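Local coordinates for protein L-asparaginase 1 (Escherichia coli, PDB 6NXC) that catalyses the hydrolysis of L-asparagine to L-aspartate and ammonium, as a homotetramer that a second, allosteric asparagine activates, at residues G178-K183 against P195-L200; V288-C293 against E323-K328; G313-A318 against T341-M346. The protein carries 1 engineered substitution. All coordinates share one frame; numbering follows the deposited sequence. Where two conformers were deposited one is given.

Interaction 1: residues G178-K183 against P195-L200; sequences GNRTAK and PNLPPL. Engineered in segment 178-183: Ala-182 (natural residue Thr). With EDO (1,2-ethanediol), chain R; EDO (1,2-ethanediol), chain Q.
Arg-180 packs against Pro-195, Asn-196 and Leu-197 in a partly buried contact, without regular pairing, between a 3-10 turn and the loop that follows the small hairpin of strands 182-183 and 192-193. Its CG is placed opposite the carbonyl carbon, and the chain then bends at chi2 (-73°), which lays it across the leucine at about a right angle. CG meets Leu-197 CD2 at 4.0 Å, while Leu-197 CB lies over one face of the guanidinium, offset toward its rim. Arg-180 NH2 comes within 3.6 Å of Asn-196 CB, the guanidinium and amide planes being turned 54° apart. The backbones meet through water: one molecule donates to Arg-180 O at 2.7 Å and accepts from Asn-196 N at 3.0 Å, beside Pro-195 CD, which approaches the same carbonyl oxygen. Thr-181 OG1 and N both bond to Gly-178 O, from the same face, fixing the turn from within. Beyond the contact, Arg-180 NH2 forms a salt bridge with Asp-319, while NE and NH1 bond to Gly-352 O and Thr-355 OG1. A methionine in place of this arginine would probably leave Asp-319 without its charged partner and release the hold on Gly-352 and Thr-355. Ala-182, engineered from threonine, touches the bound allosteric asparagine. Lys-183 runs off elsewhere, its NZ in a salt bridge with Asp-112 and bonded to Thr-111, both of the substrate site. Thr-181 packs on strand 174-177 and helix 114-124, and Leu-197 on the same strand, so the contact lies beside an inner strand of the large mixed sheet.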
loop_
_atom_site.group_PDB
_atom_site.type_symbol
_atom_site.label_atom_id
_atom_site.label_comp_id
_atom_site.label_asym_id
_atom_site.label_seq_id
_atom_site.Cartn_x
_atom_site.Cartn_y
_atom_site.Cartn_z
ATOM N N GLY B 178 -2.856 -11.514 17.505
ATOM C CA GLY B 178 -4.062 -12.323 17.174
ATOM C C GLY B 178 -5.354 -11.567 17.282
ATOM O O GLY B 178 -6.168 -11.713 16.321
ATOM N N ASN B 179 -5.534 -10.826 18.394
ATOM C CA ASN B 179 -6.818 -10.158 18.684
ATOM C C ASN B 179 -6.915 -8.853 17.919
ATOM O O ASN B 179 -7.870 -8.075 18.251
ATOM C CB ASN B 179 -7.092 -10.037 20.170
ATOM C CG ASN B 179 -5.976 -9.306 20.895
ATOM O OD1 ASN B 179 -5.385 -8.360 20.311
ATOM N ND2 ASN B 179 -5.925 -9.515 22.227
ATOM N N ARG B 180 -5.974 -8.571 16.983
ATOM C CA ARG B 180 -6.120 -7.421 16.082
ATOM C C ARG B 180 -6.341 -7.830 14.637
ATOM O O ARG B 180 -6.397 -6.952 13.812
ATOM C CB ARG B 180 -4.828 -6.592 16.213
ATOM C CG ARG B 180 -4.707 -5.944 17.567
ATOM C CD ARG B 180 -5.703 -4.756 17.716
ATOM N NE ARG B 180 -5.250 -3.879 18.764
ATOM C CZ ARG B 180 -5.493 -2.586 18.790
ATOM N NH1 ARG B 180 -4.960 -1.815 19.704
ATOM N NH2 ARG B 180 -6.255 -2.046 17.854
ATOM N N THR B 181 -6.357 -9.137 14.368
ATOM C CA THR B 181 -6.380 -9.636 12.981
ATOM C C THR B 181 -7.787 -9.865 12.461
ATOM O O THR B 181 -8.771 -10.091 13.247
ATOM C CB THR B 181 -5.663 -10.947 12.756
ATOM O OG1 THR B 181 -6.278 -11.960 13.544
ATOM C CG2 THR B 181 -4.214 -10.839 13.059
ATOM N N ALA B 182 -7.875 -9.847 11.137
ATOM C CA ALA B 182 -9.143 -10.213 10.441
ATOM C C ALA B 182 -8.704 -10.786 9.091
ATOM O O ALA B 182 -7.652 -10.310 8.527
ATOM C CB ALA B 182 -10.055 -9.045 10.258
ATOM N N LYS B 183 -9.449 -11.744 8.582
ATOM C CA LYS B 183 -9.193 -12.242 7.218
ATOM C C LYS B 183 -9.747 -11.190 6.283
ATOM O O LYS B 183 -10.921 -11.222 6.098
ATOM C CB LYS B 183 -9.829 -13.583 6.879
ATOM C CG LYS B 183 -9.404 -14.192 5.562
ATOM C CD LYS B 183 -9.915 -15.644 5.466
ATOM C CE LYS B 183 -9.678 -16.257 4.117
ATOM N NZ LYS B 183 -10.122 -17.685 4.075
ATOM N N PRO B 195 -5.806 -4.180 10.919
ATOM C CA PRO B 195 -6.073 -2.885 10.350
ATOM C C PRO B 195 -5.799 -1.724 11.292
ATOM O O PRO B 195 -5.518 -0.628 10.797
ATOM C CB PRO B 195 -7.557 -2.917 9.903
ATOM C CG PRO B 195 -8.102 -4.221 10.294
ATOM C CD PRO B 195 -6.994 -5.047 10.931
ATOM N N ASN B 196 -5.809 -1.932 12.598
ATOM C CA ASN B 196 -5.622 -0.839 13.569
ATOM C C ASN B 196 -4.346 -1.039 14.375
ATOM O O ASN B 196 -4.109 -0.297 15.285
ATOM C CB ASN B 196 -6.816 -0.779 14.495
ATOM C CG ASN B 196 -8.033 -0.293 13.790
ATOM O OD1 ASN B 196 -8.019 0.711 13.065
ATOM N ND2 ASN B 196 -9.068 -1.053 13.940
ATOM N N LEU B 197 -3.493 -1.991 14.040
ATOM C CA LEU B 197 -2.154 -2.063 14.700
ATOM C C LEU B 197 -1.130 -2.541 13.683
ATOM O O LEU B 197 -1.381 -3.472 12.955
ATOM C CB LEU B 197 -2.286 -3.095 15.845
ATOM C CG LEU B 197 -1.113 -3.161 16.799
ATOM C CD1 LEU B 197 -1.100 -1.945 17.676
ATOM C CD2 LEU B 197 -1.016 -4.491 17.595
ATOM N N PRO B 198 0.129 -2.061 13.705
ATOM C CA PRO B 198 1.124 -2.636 12.820
ATOM C C PRO B 198 1.516 -4.056 13.288
ATOM O O PRO B 198 1.160 -4.510 14.359
ATOM C CB PRO B 198 2.350 -1.717 13.004
ATOM C CG PRO B 198 1.694 -0.391 13.525
ATOM C CD PRO B 198 0.610 -0.893 14.503
ATOM N N PRO B 199 2.105 -4.812 12.370
ATOM C CA PRO B 199 2.556 -6.165 12.631
ATOM C C PRO B 199 3.606 -6.130 13.696
ATOM O O PRO B 199 4.197 -5.079 14.006
ATOM C CB PRO B 199 3.176 -6.687 11.351
ATOM C CG PRO B 199 3.068 -5.586 10.362
ATOM C CD PRO B 199 2.477 -4.342 11.019
ATOM N N LEU B 200 3.760 -7.218 14.396
ATOM C CA LEU B 200 4.769 -7.322 15.459
ATOM C C LEU B 200 6.160 -7.607 14.803
ATOM O O LEU B 200 7.188 -7.246 15.389
ATOM C CB LEU B 200 4.373 -8.405 16.462
ATOM C CG LEU B 200 3.040 -8.182 17.165
ATOM C CD1 LEU B 200 2.669 -9.369 17.977
ATOM C CD2 LEU B 200 3.026 -6.934 18.010
HETATM C C1 EDO R . -10.339 -18.987 0.907
HETATM O O1 EDO R . -10.429 -17.714 1.498
HETATM C C2 EDO R . -11.162 -20.099 1.525
HETATM O O2 EDO R . -12.514 -19.751 2.027
HETATM C C1 EDO Q . -12.422 -1.750 13.534
HETATM O O1 EDO Q . -11.576 -0.812 13.003
HETATM C C2 EDO Q . -11.830 -2.990 13.258
HETATM O O2 EDO Q . -11.874 -3.371 11.982
HETATM O O HOH W 1 -6.699 -4.324 14.121
#

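Interaction 2: residues V288-C293 against E323-K328; sequences VNLTQC and EATLTK. With ASN (asparagine), chain O.
Thr-325 meets the forked end of Leu-290 with its hydroxyl, a polar atom set against two methyls: OG1 lies 3.4 Å from both Leu-290 CD1 and Leu-290 CD2. The hydroxyl is satisfied by a bond to Thr-321 O, just before the helix, so it can sit buried among carbons. With chi1 at -59° OG1 is beside the backbone N, and CG2, on the other branch, is turned to Val-288, whose CG1 it meets tip to tip at 4.0 Å. This largely apolar joint seats helix 322-333 on strand 286-291. At the strand's end the two segments are joined instead by a bound asparagine. Its amino N donates to Thr-291 O at 2.9 Å and to Cys-293 O at 2.8 Å. The far end of the ligand approaches Glu-323, but the separation of its ND2 from Glu-323 OE2, 2.5 Å, is so short that the detail is doubtful. Arg-260 NE and Val-322 N also bond to the ligand. The arrangement is a ligand pocket between the end of a parallel strand and the start of a helix, here the allosteric asparagine site.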
loop_
_atom_site.group_PDB
_atom_site.type_symbol
_atom_site.label_atom_id
_atom_site.label_comp_id
_atom_site.label_asym_id
_atom_site.label_seq_id
_atom_site.Cartn_x
_atom_site.Cartn_y
_atom_site.Cartn_z
ATOM N N VAL B 288 -22.743 -3.508 22.366
ATOM C CA VAL B 288 -21.417 -2.950 21.984
ATOM C C VAL B 288 -21.493 -2.356 20.575
ATOM O O VAL B 288 -21.846 -3.056 19.666
ATOM C CB VAL B 288 -20.324 -4.007 22.138
ATOM C CG1 VAL B 288 -18.969 -3.379 21.959
ATOM C CG2 VAL B 288 -20.382 -4.604 23.508
ATOM N N ASN B 289 -21.030 -1.121 20.439
ATOM C CA ASN B 289 -21.002 -0.389 19.166
ATOM C C ASN B 289 -19.592 -0.542 18.559
ATOM O O ASN B 289 -18.651 -0.055 19.166
ATOM C CB ASN B 289 -21.308 1.092 19.404
ATOM C CG ASN B 289 -21.596 1.832 18.101
ATOM O OD1 ASN B 289 -21.946 1.193 17.116
ATOM N ND2 ASN B 289 -21.677 3.141 18.205
ATOM N N LEU B 290 -19.493 -1.122 17.355
ATOM C CA LEU B 290 -18.230 -1.204 16.549
ATOM C C LEU B 290 -18.401 -0.470 15.227
ATOM O O LEU B 290 -19.522 -0.261 14.808
ATOM C CB LEU B 290 -17.897 -2.655 16.204
ATOM C CG LEU B 290 -17.812 -3.594 17.370
ATOM C CD1 LEU B 290 -17.484 -4.988 16.941
ATOM C CD2 LEU B 290 -16.850 -3.139 18.429
ATOM N N THR B 291 -17.294 -0.170 14.560
ATOM C CA THR B 291 -17.350 0.239 13.178
ATOM C C THR B 291 -17.533 -1.000 12.289
ATOM O O THR B 291 -16.736 -2.011 12.401
ATOM C CB THR B 291 -16.219 1.141 12.742
ATOM O OG1 THR B 291 -16.558 1.568 11.433
ATOM C CG2 THR B 291 -14.884 0.473 12.805
ATOM N N GLN B 292 -18.356 -0.845 11.273
ATOM C CA GLN B 292 -18.430 -1.749 10.081
ATOM C C GLN B 292 -17.226 -1.575 9.127
ATOM O O GLN B 292 -16.918 -2.478 8.354
ATOM C CB GLN B 292 -19.846 -1.705 9.431
ATOM C CG GLN B 292 -20.085 -0.510 8.511
ATOM C CD GLN B 292 -21.500 -0.476 7.970
ATOM O OE1 GLN B 292 -21.693 -0.052 6.829
ATOM N NE2 GLN B 292 -22.524 -0.799 8.777
ATOM N N CYS B 293 -16.525 -0.477 9.195
ATOM C CA CYS B 293 -15.351 -0.149 8.378
ATOM C C CYS B 293 -14.217 -1.125 8.702
ATOM O O CYS B 293 -14.187 -1.661 9.808
ATOM C CB CYS B 293 -14.899 1.260 8.633
ATOM S SG CYS B 293 -16.217 2.464 8.270
ATOM N N GLU B 323 -14.135 -9.804 15.413
ATOM C CA GLU B 323 -13.511 -11.050 15.919
ATOM C C GLU B 323 -13.142 -10.852 17.395
ATOM O O GLU B 323 -13.378 -11.760 18.199
ATOM C CB GLU B 323 -12.279 -11.428 15.058
ATOM C CG GLU B 323 -12.708 -11.811 13.667
ATOM C CD GLU B 323 -12.721 -10.682 12.635
ATOM O OE1 GLU B 323 -12.513 -11.032 11.424
ATOM O OE2 GLU B 323 -12.983 -9.438 12.967
ATOM N N ALA B 324 -12.450 -9.777 17.693
ATOM C CA ALA B 324 -12.014 -9.541 19.067
ATOM C C ALA B 324 -13.248 -9.307 19.972
ATOM O O ALA B 324 -13.281 -9.724 21.156
ATOM C CB ALA B 324 -11.058 -8.386 19.144
ATOM N N THR B 325 -14.189 -8.483 19.510
ATOM C CA THR B 325 -15.401 -8.158 20.318
ATOM C C THR B 325 -16.252 -9.429 20.653
ATOM O O THR B 325 -16.696 -9.642 21.825
ATOM C CB THR B 325 -16.259 -7.112 19.584
ATOM O OG1 THR B 325 -15.379 -5.977 19.434
ATOM C CG2 THR B 325 -17.469 -6.745 20.404
ATOM N N LEU B 326 -16.538 -10.279 19.664
ATOM C CA LEU B 326 -17.273 -11.510 19.833
ATOM C C LEU B 326 -16.567 -12.351 20.900
ATOM O O LEU B 326 -17.278 -12.867 21.816
ATOM C CB LEU B 326 -17.387 -12.238 18.482
ATOM C CG LEU B 326 -18.237 -13.479 18.602
ATOM C CD1 LEU B 326 -19.709 -13.111 18.724
ATOM C CD2 LEU B 326 -18.005 -14.490 17.517
ATOM N N THR B 327 -15.229 -12.574 20.729
ATOM C CA THR B 327 -14.538 -13.514 21.605
ATOM C C THR B 327 -14.452 -12.863 22.992
ATOM O O THR B 327 -14.519 -13.566 23.933
ATOM C CB THR B 327 -13.248 -14.012 20.978
ATOM O OG1 THR B 327 -12.462 -12.844 20.766
ATOM C CG2 THR B 327 -13.524 -14.722 19.693
ATOM N N LYS B 328 -14.267 -11.532 23.106
ATOM C CA LYS B 328 -14.150 -10.834 24.375
ATOM C C LYS B 328 -15.480 -10.993 25.148
ATOM O O LYS B 328 -15.457 -11.197 26.368
ATOM C CB LYS B 328 -13.875 -9.351 24.157
ATOM C CG LYS B 328 -13.339 -8.614 25.381
ATOM C CD LYS B 328 -12.954 -7.192 25.023
ATOM C CE LYS B 328 -12.434 -6.443 26.191
ATOM N NZ LYS B 328 -12.037 -5.070 25.801
HETATM N N ASN O . -14.899 -3.938 11.259
HETATM C CA ASN O . -14.928 -4.906 10.077
HETATM C C ASN O . -16.207 -5.749 10.168
HETATM O O ASN O . -17.185 -5.149 10.786
HETATM C CB ASN O . -13.659 -5.771 10.066
HETATM C CG ASN O . -13.558 -6.738 11.239
HETATM O OD1 ASN O . -14.108 -6.477 12.292
HETATM N ND2 ASN O . -12.977 -7.898 11.041
HETATM O OXT ASN O . -16.251 -6.973 9.663
#

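Interaction 3: residues G313-A318 against T341-M346; sequences GVIGGA and TIRKAM
Ile-315, on the short strand 315-316, reaches onto helix 339-346 and sets both branches on Arg-343, with CG2 also nearing Met-346. The strand is an outermost one of the four-stranded parallel sheet in this chain, and the helix packs on it. CG2 is anti to the backbone N and lies 3.6 Å from Arg-343 O, on the helix backbone. The longer branch, with chi1 at -51° and chi2 at -52°, lies across the arginine stem: CD1 meets Arg-343 CB at 3.8 Å, and CG1 lies 3.9 Å from both Arg-343 CB and Arg-343 CG. The two side chains cross at about a right angle, and the contact falls on the CB and CG of the arginine. Farther along, Arg-343 is extended from CG to NE, which carries its guanidinium past the isoleucine, where NH2 bonds to the carbonyl oxygens of Ile-285 and Ser-281. On the way NE makes a weak bond of 3.1 Å to a water that donates to Gly-313 O at 2.8 Å. Gly-313, with positive phi, is the C-prime residue of the Schellman motif ending helix 308-311. Met-346 comes up to Ile-315 CG2 only through its CB, at 4.4 Å; its side chain also packs on Thr-325, Leu-329 and Val-288. The chemistry is thus divided: methyl and methylene packing brings strand and helix together, whereas the arginine's charged end is held by the backbone carbonyls of Ile-285 and Ser-281, and a water joins the segments, weakly on the arginine side.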
loop_
_atom_site.group_PDB
_atom_site.type_symbol
_atom_site.label_atom_id
_atom_site.label_comp_id
_atom_site.label_asym_id
_atom_site.label_seq_id
_atom_site.Cartn_x
_atom_site.Cartn_y
_atom_site.Cartn_z
ATOM N N GLY B 313 -27.587 3.309 26.602
ATOM C CA GLY B 313 -26.714 2.361 27.301
ATOM C C GLY B 313 -25.829 1.521 26.362
ATOM O O GLY B 313 -25.267 0.554 26.820
ATOM N N VAL B 314 -25.640 1.927 25.109
ATOM C CA VAL B 314 -24.681 1.236 24.191
ATOM C C VAL B 314 -23.267 1.561 24.683
ATOM O O VAL B 314 -23.027 2.729 24.953
ATOM C CB VAL B 314 -24.892 1.729 22.744
ATOM C CG1 VAL B 314 -23.876 1.078 21.826
ATOM C CG2 VAL B 314 -26.313 1.453 22.253
ATOM N N ILE B 315 -22.363 0.593 24.674
ATOM C CA ILE B 315 -20.941 0.709 25.070
ATOM C C ILE B 315 -20.099 0.864 23.778
ATOM O O ILE B 315 -20.278 0.068 22.887
ATOM C CB ILE B 315 -20.475 -0.538 25.868
ATOM C CG1 ILE B 315 -21.397 -0.906 27.034
ATOM C CG2 ILE B 315 -19.048 -0.364 26.249
ATOM C CD1 ILE B 315 -21.694 0.215 27.980
ATOM N N GLY B 316 -19.166 1.808 23.739
ATOM C CA GLY B 316 -18.293 2.037 22.581
ATOM C C GLY B 316 -17.215 0.947 22.540
ATOM O O GLY B 316 -16.579 0.685 23.578
ATOM N N GLY B 317 -17.019 0.276 21.417
ATOM C CA GLY B 317 -15.961 -0.713 21.303
ATOM C C GLY B 317 -14.654 -0.195 20.710
ATOM O O GLY B 317 -13.782 -1.055 20.284
ATOM N N ALA B 318 -14.390 1.109 20.751
ATOM C CA ALA B 318 -13.106 1.691 20.346
ATOM C C ALA B 318 -12.782 1.140 18.941
ATOM O O ALA B 318 -13.681 1.246 18.041
ATOM C CB ALA B 318 -12.044 1.459 21.426
ATOM N N THR B 341 -19.923 -4.757 35.368
ATOM C CA THR B 341 -18.478 -5.011 35.255
ATOM C C THR B 341 -18.154 -5.453 33.825
ATOM O O THR B 341 -17.085 -5.071 33.355
ATOM C CB THR B 341 -17.972 -6.074 36.231
ATOM O OG1 THR B 341 -18.261 -5.640 37.564
ATOM C CG2 THR B 341 -16.496 -6.308 36.083
ATOM N N ILE B 342 -19.004 -6.278 33.227
ATOM C CA ILE B 342 -18.793 -6.646 31.783
ATOM C C ILE B 342 -18.796 -5.396 30.883
ATOM O O ILE B 342 -17.907 -5.282 29.962
ATOM C CB ILE B 342 -19.800 -7.714 31.341
ATOM C CG1 ILE B 342 -19.524 -8.979 32.159
ATOM C CG2 ILE B 342 -19.651 -7.962 29.876
ATOM C CD1 ILE B 342 -20.581 -10.019 32.028
ATOM N N ARG B 343 -19.734 -4.475 31.113
ATOM C CA ARG B 343 -19.871 -3.283 30.268
ATOM C C ARG B 343 -18.589 -2.502 30.405
ATOM O O ARG B 343 -18.130 -1.917 29.402
ATOM C CB ARG B 343 -21.123 -2.447 30.602
ATOM C CG ARG B 343 -22.438 -3.085 30.159
ATOM C CD ARG B 343 -23.693 -2.357 30.687
ATOM N NE ARG B 343 -24.873 -2.965 30.072
ATOM C CZ ARG B 343 -26.050 -3.155 30.672
ATOM N NH1 ARG B 343 -26.277 -2.679 31.885
ATOM N NH2 ARG B 343 -27.064 -3.698 30.015
ATOM N N LYS B 344 -18.095 -2.347 31.637
ATOM C CA LYS B 344 -16.896 -1.506 31.839
ATOM C C LYS B 344 -15.694 -2.179 31.146
ATOM O O LYS B 344 -14.847 -1.492 30.587
ATOM C CB LYS B 344 -16.654 -1.314 33.346
ATOM C CG LYS B 344 -15.230 -0.968 33.742
ATOM C CD LYS B 344 -15.120 -0.295 35.126
ATOM C CE LYS B 344 -14.085 0.811 35.157
ATOM N NZ LYS B 344 -13.796 1.228 36.550
ATOM N N ALA B 345 -15.567 -3.483 31.289
ATOM C CA ALA B 345 -14.401 -4.257 30.821
ATOM C C ALA B 345 -14.408 -4.251 29.282
ATOM O O ALA B 345 -13.280 -4.276 28.688
ATOM C CB ALA B 345 -14.453 -5.703 31.291
ATOM N N MET B 346 -15.566 -4.151 28.673
ATOM C CA MET B 346 -15.613 -4.215 27.197
ATOM C C MET B 346 -14.876 -2.992 26.618
ATOM O O MET B 346 -14.277 -3.135 25.568
ATOM C CB MET B 346 -17.052 -4.296 26.661
ATOM C CG MET B 346 -17.602 -5.664 26.732
ATOM S SD MET B 346 -16.612 -6.920 25.891
ATOM C CE MET B 346 -16.839 -6.401 24.185
HETATM O O HOH W 2 -25.212 -2.220 27.063
#

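Overall arrangement
From the N terminus, interaction 1 comes first and closes a short loop around the hairpin of strands 182-183 and 192-193; it is complete before the others begin. Interactions 2 and 3 then cross: 288-293, 313-318, 323-328 and 341-346 alternate between them, each closing a longer loop. They share one parallel sheet, where Asn-289 pairs with Ile-315 and Gly-317, and two successive helices, 322-333 and 339-346, are laid against it. Interactions 1 and 2 touch where Ala-182, engineered from threonine, packs on Glu-323 at the asparagine pocket, joining N-terminal and C-terminal parts. Interaction 3 lies about 21 Å from interaction 1, centre to centre, away from that site.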